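Local coordinates for protein BldN (Streptomyces venezuelae, PDB 6DXO) that is one half of a sigma–anti-sigma pair controlling transcription, this chain probably being the N-terminal anti-sigma domain of the membrane protein RsbN, at residues Q16-R21 / A45-L50. Numbering follows the deposited sequence.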
ATOM      1  N   GLN B  16     -17.608  15.954 -12.820  1.00 52.79           N
ATOM      2  CA  GLN B  16     -17.721  14.852 -13.769  1.00 51.25           C
ATOM      3  C   GLN B  16     -16.559  14.828 -14.758  1.00 53.44           C
ATOM      4  O   GLN B  16     -16.081  13.762 -15.142  1.00 58.57           O
ATOM      5  CB  GLN B  16     -19.051  14.925 -14.521  1.00 53.20           C
ATOM      6  CG  GLN B  16     -19.293  13.737 -15.422  1.00 58.07           C
ATOM      7  CD  GLN B  16     -19.269  12.426 -14.663  1.00 59.79           C
ATOM      8  OE1 GLN B  16     -18.727  11.429 -15.138  1.00 63.68           O
ATOM      9  NE2 GLN B  16     -19.861  12.421 -13.476  1.00 63.97           N
ATOM     10  N   ALA B  17     -16.111  16.010 -15.168  1.00 48.79           N
ATOM     11  CA  ALA B  17     -14.970  16.128 -16.066  1.00 43.78           C
ATOM     12  C   ALA B  17     -13.680  15.634 -15.406  1.00 50.05           C
ATOM     13  O   ALA B  17     -12.874  14.953 -16.040  1.00 46.80           O
ATOM     14  CB  ALA B  17     -14.811  17.562 -16.529  1.00 41.46           C
ATOM     15  N   LEU B  18     -13.482  15.978 -14.135  1.00 52.27           N
ATOM     16  CA  LEU B  18     -12.276  15.559 -13.425  1.00 49.08           C
ATOM     17  C   LEU B  18     -12.168  14.041 -13.393  1.00 52.01           C
ATOM     18  O   LEU B  18     -11.110  13.480 -13.684  1.00 57.60           O
ATOM     19  CB  LEU B  18     -12.255  16.114 -12.000  1.00 42.30           C
ATOM     20  CG  LEU B  18     -11.973  17.610 -11.871  1.00 41.78           C
ATOM     21  CD1 LEU B  18     -12.258  18.080 -10.456  1.00 44.21           C
ATOM     22  CD2 LEU B  18     -10.539  17.925 -12.272  1.00 36.07           C
ATOM     23  N   GLU B  19     -13.263  13.382 -13.035  1.00 53.15           N
ATOM     24  CA  GLU B  19     -13.310  11.927 -13.051  1.00 57.46           C
ATOM     25  C   GLU B  19     -12.819  11.413 -14.402  1.00 57.68           C
ATOM     26  O   GLU B  19     -11.978  10.516 -14.470  1.00 60.96           O
ATOM     27  CB  GLU B  19     -14.732  11.430 -12.783  1.00 52.99           C
ATOM     28  CG  GLU B  19     -15.262  11.758 -11.398  1.00 60.62           C
ATOM     29  CD  GLU B  19     -16.692  11.294 -11.189  1.00 70.96           C
ATOM     30  OE1 GLU B  19     -17.461  11.257 -12.174  1.00 76.71           O
ATOM     31  OE2 GLU B  19     -17.047  10.960 -10.039  1.00 73.06           O
ATOM     32  N   ASP B  20     -13.348  11.995 -15.472  1.00 55.08           N
ATOM     33  CA  ASP B  20     -12.970  11.605 -16.822  1.00 58.42           C
ATOM     34  C   ASP B  20     -11.483  11.827 -17.036  1.00 61.16           C
ATOM     35  O   ASP B  20     -10.800  10.999 -17.637  1.00 60.42           O
ATOM     36  CB  ASP B  20     -13.766  12.409 -17.852  1.00 64.22           C
ATOM     37  CG  ASP B  20     -15.221  11.982 -17.934  1.00 64.98           C
ATOM     38  OD1 ASP B  20     -15.670  11.215 -17.057  1.00 63.22           O
ATOM     39  OD2 ASP B  20     -15.915  12.422 -18.873  1.00 68.01           O
ATOM     40  N   ARG B  21     -10.985  12.952 -16.539  1.00 62.99           N
ATOM     41  CA  ARG B  21      -9.587  13.312 -16.715  1.00 66.56           C
ATOM     42  C   ARG B  21      -8.697  12.587 -15.712  1.00 62.75           C
ATOM     43  O   ARG B  21      -7.901  11.727 -16.085  1.00 65.49           O
ATOM     44  CB  ARG B  21      -9.404  14.825 -16.589  1.00 68.82           C
ATOM     45  CG  ARG B  21      -8.027  15.298 -16.992  1.00 71.58           C
ATOM     46  CD  ARG B  21      -7.684  14.799 -18.383  1.00 78.57           C
ATOM     47  NE  ARG B  21      -6.309  15.116 -18.745  1.00 84.31           N
ATOM     48  CZ  ARG B  21      -5.265  14.351 -18.443  1.00 87.74           C
ATOM     49  NH1 ARG B  21      -5.441  13.221 -17.773  1.00 88.99           N
ATOM     50  NH2 ARG B  21      -4.045  14.717 -18.810  1.00 87.68           N
ATOM     51  N   ALA B  45      -7.250  22.015 -16.981  1.00 40.81           N
ATOM     52  CA  ALA B  45      -5.819  22.105 -17.244  1.00 42.99           C
ATOM     53  C   ALA B  45      -5.052  22.427 -15.967  1.00 40.72           C
ATOM     54  O   ALA B  45      -3.940  21.930 -15.754  1.00 39.52           O
ATOM     55  CB  ALA B  45      -5.536  23.153 -18.318  1.00 45.08           C
ATOM     56  N   LEU B  46      -5.646  23.264 -15.123  1.00 40.31           N
ATOM     57  CA  LEU B  46      -5.031  23.626 -13.855  1.00 42.53           C
ATOM     58  C   LEU B  46      -5.004  22.423 -12.912  1.00 42.15           C
ATOM     59  O   LEU B  46      -3.985  22.146 -12.278  1.00 31.91           O
ATOM     60  CB  LEU B  46      -5.767  24.803 -13.212  1.00 47.51           C
ATOM     61  CG  LEU B  46      -5.726  26.112 -14.001  1.00 51.00           C
ATOM     62  CD1 LEU B  46      -6.694  27.134 -13.422  1.00 49.91           C
ATOM     63  CD2 LEU B  46      -4.311  26.669 -14.038  1.00 53.41           C
ATOM     64  N   ALA B  47      -6.125  21.709 -12.832  1.00 41.50           N
ATOM     65  CA  ALA B  47      -6.208  20.515 -11.997  1.00 37.91           C
ATOM     66  C   ALA B  47      -5.224  19.449 -12.466  1.00 34.87           C
ATOM     67  O   ALA B  47      -4.614  18.755 -11.650  1.00 35.16           O
ATOM     68  CB  ALA B  47      -7.623  19.965 -11.985  1.00 35.79           C
ATOM     69  N   SER B  48      -5.078  19.309 -13.780  1.00 32.69           N
ATOM     70  CA  SER B  48      -4.114  18.355 -14.332  1.00 41.46           C
ATOM     71  C   SER B  48      -2.687  18.794 -14.032  1.00 33.99           C
ATOM     72  O   SER B  48      -1.815  17.970 -13.766  1.00 32.67           O
ATOM     73  CB  SER B  48      -4.309  18.185 -15.841  1.00 44.72           C
ATOM     74  OG  SER B  48      -5.474  17.432 -16.125  1.00 52.40           O
ATOM     75  N   GLY B  49      -2.449  20.100 -14.074  1.00 35.93           N
ATOM     76  CA  GLY B  49      -1.139  20.638 -13.757  1.00 34.49           C
ATOM     77  C   GLY B  49      -0.721  20.293 -12.341  1.00 35.44           C
ATOM     78  O   GLY B  49       0.418  19.874 -12.093  1.00 34.63           O
ATOM     79  N   LEU B  50      -1.651  20.467 -11.403  1.00 32.34           N
ATOM     80  CA  LEU B  50      -1.403  20.125 -10.012  1.00 30.28           C
ATOM     81  C   LEU B  50      -1.227  18.620  -9.835  1.00 32.65           C
ATOM     82  O   LEU B  50      -0.332  18.171  -9.114  1.00 33.51           O
ATOM     83  CB  LEU B  50      -2.540  20.641  -9.127  1.00 35.20           C
ATOM     84  CG  LEU B  50      -2.612  22.165  -9.008  1.00 39.54           C
ATOM     85  CD1 LEU B  50      -3.873  22.603  -8.267  1.00 40.22           C
ATOM     86  CD2 LEU B  50      -1.363  22.720  -8.328  1.00 34.73           C
TER
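Arg-21 sets CG anti to the backbone N (chi1 -170°) and then bends at chi2 (54°), which folds its chain past Ser-48, while Leu-18 turns CG beside the backbone N, anti to the carbonyl carbon (chi1 -73°), and presents a methyl to Ala-47. The motif is a small helix–helix packing: the C-terminal end of helix 3-20 rests on helix 41-51 in what is probably the anti-sigma domain, built of helices, with residues 22-38 between them not modelled. The apolar half is a single methyl-to-methyl touch, Leu-18 CD2 on Ala-47 CB at 3.6 Å, in a pair whose CA atoms stand 8.0 Å apart. Leu-44, one turn before Ser-48, extends this patch by meeting both Ala-17 and Leu-18. The second half sets a hydroxyl against the arginine chain, in van der Waals contact and not hydrogen-bonded. Ser-48 OG lies 3.4 Å from Arg-21 CG and also hangs over one face of the guanidinium, displaced toward its rim. The hydroxyl instead makes a weak hydrogen bond to Leu-44 O, back along its own helix. About 126 Å² is buried, both sides summed, a light surface contact in which Ser-48 OG sits 3.6 Å from Arg-21 NE.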